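Local coordinates for inositol-1-monophosphatase (Mycobacterium tuberculosis, PDB 2Q74) that catalyses the magnesium-dependent dephosphorylation of inositol 1-phosphate to free myo-inositol and forms a homodimer whose assembly is induced by magnesium binding, at the interface of chains A and B. Sequence-based numbering; all coordinates share one arbitrary frame. Chains: chain A/B, Inositol-1-monophosphatase.

Contact 1: the interface of chains A and B. Residues chain A 176, 203, 206, 222-223; chain B 110-111, 114, 116.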
# COMPACT_ATOMS: atom_id res chain seq x y z
N LEU A 176 4.94 13.21 3.05
CA LEU A 176 4.09 12.14 2.54
C LEU A 176 3.12 11.71 3.64
O LEU A 176 3.54 11.22 4.70
CB LEU A 176 4.95 10.96 2.09
CG LEU A 176 4.31 9.77 1.46
CD1 LEU A 176 3.63 10.16 0.17
CD2 LEU A 176 5.41 8.75 1.22
N ARG A 203 3.12 16.80 -0.08
CA ARG A 203 3.84 16.13 -1.17
C ARG A 203 2.96 15.16 -1.94
O ARG A 203 2.83 15.31 -3.14
CB ARG A 203 5.01 15.38 -0.59
CG ARG A 203 6.00 14.78 -1.56
CD ARG A 203 7.04 14.04 -0.70
NE ARG A 203 8.17 13.55 -1.45
CZ ARG A 203 9.21 14.29 -1.82
NH1 ARG A 203 9.27 15.58 -1.54
NH2 ARG A 203 10.19 13.71 -2.51
N ARG A 206 -1.01 8.67 0.81
CA ARG A 206 -1.05 7.21 0.76
C ARG A 206 -2.28 6.69 1.53
O ARG A 206 -2.60 7.21 2.62
CB ARG A 206 0.24 6.62 1.36
CG ARG A 206 1.52 6.72 0.49
CD ARG A 206 1.41 5.97 -0.88
NE ARG A 206 1.56 6.92 -1.99
CZ ARG A 206 2.67 7.12 -2.70
NH1 ARG A 206 3.75 6.40 -2.48
NH2 ARG A 206 2.69 8.02 -3.67
N ARG A 222 8.75 5.76 6.61
CA ARG A 222 8.13 5.47 5.31
C ARG A 222 6.96 6.39 4.98
O ARG A 222 6.55 6.48 3.84
CB ARG A 222 7.68 4.02 5.28
CG ARG A 222 8.81 3.09 5.59
CD ARG A 222 8.49 1.68 5.21
NE ARG A 222 9.41 0.75 5.85
CZ ARG A 222 9.49 -0.55 5.60
NH1 ARG A 222 8.69 -1.12 4.69
NH2 ARG A 222 10.38 -1.29 6.26
N LEU A 223 6.42 7.04 6.01
CA LEU A 223 5.51 8.17 5.85
C LEU A 223 6.05 9.28 6.73
O LEU A 223 6.69 8.99 7.74
CB LEU A 223 4.11 7.82 6.33
CG LEU A 223 3.34 6.74 5.57
CD1 LEU A 223 2.07 6.48 6.37
CD2 LEU A 223 3.05 7.12 4.10
N VAL B 110 8.42 8.01 -5.52
CA VAL B 110 8.22 8.45 -4.15
C VAL B 110 8.33 7.25 -3.23
O VAL B 110 9.00 7.33 -2.18
CB VAL B 110 6.87 9.15 -3.96
CG1 VAL B 110 6.60 9.40 -2.48
CG2 VAL B 110 6.86 10.46 -4.71
N ASN B 111 7.70 6.15 -3.63
CA ASN B 111 7.74 4.91 -2.88
C ASN B 111 9.17 4.41 -2.73
O ASN B 111 9.61 4.08 -1.63
CB ASN B 111 6.85 3.85 -3.56
CG ASN B 111 5.42 3.97 -3.15
OD1 ASN B 111 5.15 4.58 -2.13
ND2 ASN B 111 4.47 3.43 -3.94
N TYR B 114 11.18 6.44 -0.19
CA TYR B 114 10.76 6.23 1.21
C TYR B 114 10.86 4.79 1.71
O TYR B 114 10.74 4.54 2.90
CB TYR B 114 9.31 6.69 1.40
CG TYR B 114 9.12 8.18 1.61
CD1 TYR B 114 9.08 9.05 0.52
CD2 TYR B 114 8.93 8.70 2.89
CE1 TYR B 114 8.89 10.41 0.69
CE2 TYR B 114 8.73 10.09 3.09
CZ TYR B 114 8.72 10.94 1.98
OH TYR B 114 8.49 12.27 2.09
N ILE B 116 8.79 2.31 0.69
CA ILE B 116 7.50 1.62 0.64
C ILE B 116 7.57 0.61 -0.52
O ILE B 116 7.73 1.01 -1.66
CB ILE B 116 6.37 2.64 0.40
CG1 ILE B 116 6.35 3.68 1.53
CG2 ILE B 116 5.03 1.95 0.29
CD1 ILE B 116 5.28 4.78 1.35
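The backbone carbonyl oxygen of A:Arg222 packs against carbons of chain B: A:Arg222 O lies 3.4 Å from CD2 on the rim of the B:Tyr114 ring and 3.3 Å from the terminal methyl CD1 of B:Ile116. These are van der Waals contacts. B:Ile116 points its CG1 branch at this oxygen, with CG1 anti to its own carbonyl carbon (chi1 -60°) and CD1 fully extended beyond it. A:Leu176 supplies much of the apolar packing. Its CD2 methyl sits over the centre of one face of the B:Tyr114 ring, 3.6 Å from the centroid, a CH-pi contact, and also comes 4.0 Å from B:Ile116 CD1. The leucine CG lies anti to the backbone N (chi1 -177°), and the two side chains run alongside one another in opposed senses, bringing A:Leu176 CB within 3.8 Å of the phenol oxygen B:Tyr114 OH. CD2 also meets B:Val110 CG1 tip to tip at 3.9 Å. The extended chain of A:Arg203 passes the far end of the phenol, CD 3.6 Å from B:Tyr114 OH, and its NE lies in the ring plane at the edge, with the guanidinium turned 60° from the ring. A:Arg206, a predicted substrate-binding arginine, bends toward B:Asn111, but the modelled approach is too short to be reliable and its character is doubtful. The patch sets strands 176-181 and 204-206 and the loop around A:Arg222 against helix 109-114 of the partner, which starts at the final Thr of the Asp-Pro-Ile-Asp-Gly-Thr metal-binding motif of inositol monophosphatases.

Contact 2: the interface of chains A and B. Residues chain A 192-193, 196-197, 199; chain B 181, 189, 192-193, 196.
B:Glu189 OE2 comes 3.4 Å from CD2 of the A:His197 imidazole, out of the ring plane and on the side opposite A:Glu193 O, with carboxylate and ring planes turned 77° apart. That carbonyl oxygen, A:Glu193 O, caps the other face from within the same helix, 3.6 Å above the plane and displaced toward the rim. Both residues belong to the helix-helix contact of the inositol monophosphatase homodimer, in which the two copies of helix 188-198 pack antiparallel about the two-fold axis. The other aromatic group, B:Phe181, meets A:Val199 tip to tip, its ring carbon CE1 3.6 Å from the methyl CG1. That methyl is anti to the valine backbone N (chi1 163°), while CG2 turns to the methyl of B:Ala192. Small side chains bring the backbones close, A:Ala192 CB lying 3.3 Å from B:Ala196 CB, with A:Ala196 and B:Ala192 repeating the pair. Nearer the axis the two Glu193 side chains, each bent at chi2, run roughly perpendicular to each other and bring A:Glu193 OE2 to 3.3 Å from B:Glu193 OE2. If both are ionised they would tend to repel. A:His197 NE2 is 4.3 Å from B:Glu193 OE2 and 4.2 Å from B:Glu189 OE2, which may favour a protonated imidazole.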
# COMPACT_ATOMS: atom_id res chain seq x y z
N ALA A 192 -13.36 12.62 3.22
CA ALA A 192 -12.76 12.73 1.88
C ALA A 192 -12.69 14.18 1.43
O ALA A 192 -11.72 14.62 0.81
CB ALA A 192 -13.56 11.90 0.89
N GLU A 193 -13.74 14.92 1.76
CA GLU A 193 -13.85 16.34 1.46
C GLU A 193 -12.73 17.09 2.19
O GLU A 193 -12.05 17.94 1.61
CB GLU A 193 -15.21 16.85 1.94
CG GLU A 193 -15.83 17.96 1.10
CD GLU A 193 -16.63 17.43 -0.09
OE1 GLU A 193 -17.47 16.52 0.11
OE2 GLU A 193 -16.43 17.95 -1.22
N ALA A 196 -9.28 16.39 0.53
CA ALA A 196 -9.08 17.14 -0.69
C ALA A 196 -8.47 18.51 -0.36
O ALA A 196 -7.59 18.98 -1.05
CB ALA A 196 -10.38 17.27 -1.46
N HIS A 197 -8.90 19.11 0.74
CA HIS A 197 -8.34 20.40 1.14
C HIS A 197 -6.87 20.33 1.54
O HIS A 197 -6.11 21.25 1.26
CB HIS A 197 -9.15 21.01 2.29
CG HIS A 197 -10.55 21.39 1.92
ND1 HIS A 197 -11.46 21.86 2.85
CD2 HIS A 197 -11.21 21.35 0.74
CE1 HIS A 197 -12.61 22.10 2.24
NE2 HIS A 197 -12.48 21.80 0.97
N VAL A 199 -4.74 17.90 0.56
CA VAL A 199 -3.99 17.31 -0.57
C VAL A 199 -2.99 18.26 -1.25
O VAL A 199 -1.84 17.89 -1.50
CB VAL A 199 -4.97 16.72 -1.66
CG1 VAL A 199 -4.25 16.49 -3.00
CG2 VAL A 199 -5.62 15.42 -1.18
N PHE B 181 -2.80 10.18 -8.22
CA PHE B 181 -2.79 11.44 -8.94
C PHE B 181 -1.71 11.35 -10.00
O PHE B 181 -0.59 10.86 -9.73
CB PHE B 181 -2.51 12.61 -8.00
CG PHE B 181 -3.57 12.82 -6.94
CD1 PHE B 181 -3.20 13.06 -5.62
CD2 PHE B 181 -4.93 12.78 -7.25
CE1 PHE B 181 -4.15 13.25 -4.64
CE2 PHE B 181 -5.88 12.98 -6.28
CZ PHE B 181 -5.49 13.23 -4.96
N GLU B 189 -6.21 19.14 -6.04
CA GLU B 189 -7.39 19.29 -5.17
C GLU B 189 -8.71 18.93 -5.87
O GLU B 189 -9.61 18.37 -5.23
CB GLU B 189 -7.48 20.70 -4.58
CG GLU B 189 -8.25 20.71 -3.27
CD GLU B 189 -8.59 22.09 -2.76
OE1 GLU B 189 -7.80 23.04 -2.95
OE2 GLU B 189 -9.67 22.22 -2.15
N ALA B 192 -9.04 15.17 -5.93
CA ALA B 192 -9.40 14.76 -4.57
C ALA B 192 -10.87 15.04 -4.30
O ALA B 192 -11.56 14.26 -3.64
CB ALA B 192 -8.53 15.49 -3.56
N GLU B 193 -11.31 16.18 -4.80
CA GLU B 193 -12.70 16.61 -4.67
C GLU B 193 -13.59 15.58 -5.36
O GLU B 193 -14.57 15.11 -4.80
CB GLU B 193 -12.87 17.98 -5.32
CG GLU B 193 -13.90 18.89 -4.68
CD GLU B 193 -13.33 19.69 -3.52
OE1 GLU B 193 -12.26 20.33 -3.68
OE2 GLU B 193 -13.97 19.70 -2.44
N ALA B 196 -13.84 12.27 -3.36
CA ALA B 196 -14.73 12.37 -2.21
C ALA B 196 -16.16 12.04 -2.63
O ALA B 196 -16.88 11.39 -1.88
CB ALA B 196 -14.65 13.75 -1.58

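The C-alpha centres of contact 1 and contact 2 lie about 18 Å apart along one two-fold interface, and each patch has a twin with the chains exchanged. Strand 176-181 serves both, entering contact 1 at its start from chain A and contact 2 at its end from chain B; the 3-10 helix 199-201 of contact 2 leads toward A:Arg203 of contact 1. Contact 2 holds the paired helices at the axis, whereas contact 1 adjoins predicted metal- and substrate-binding residues. This neighbourhood offers a plausible route by which magnesium binding could promote dimerization, although the atoms alone do not demonstrate it.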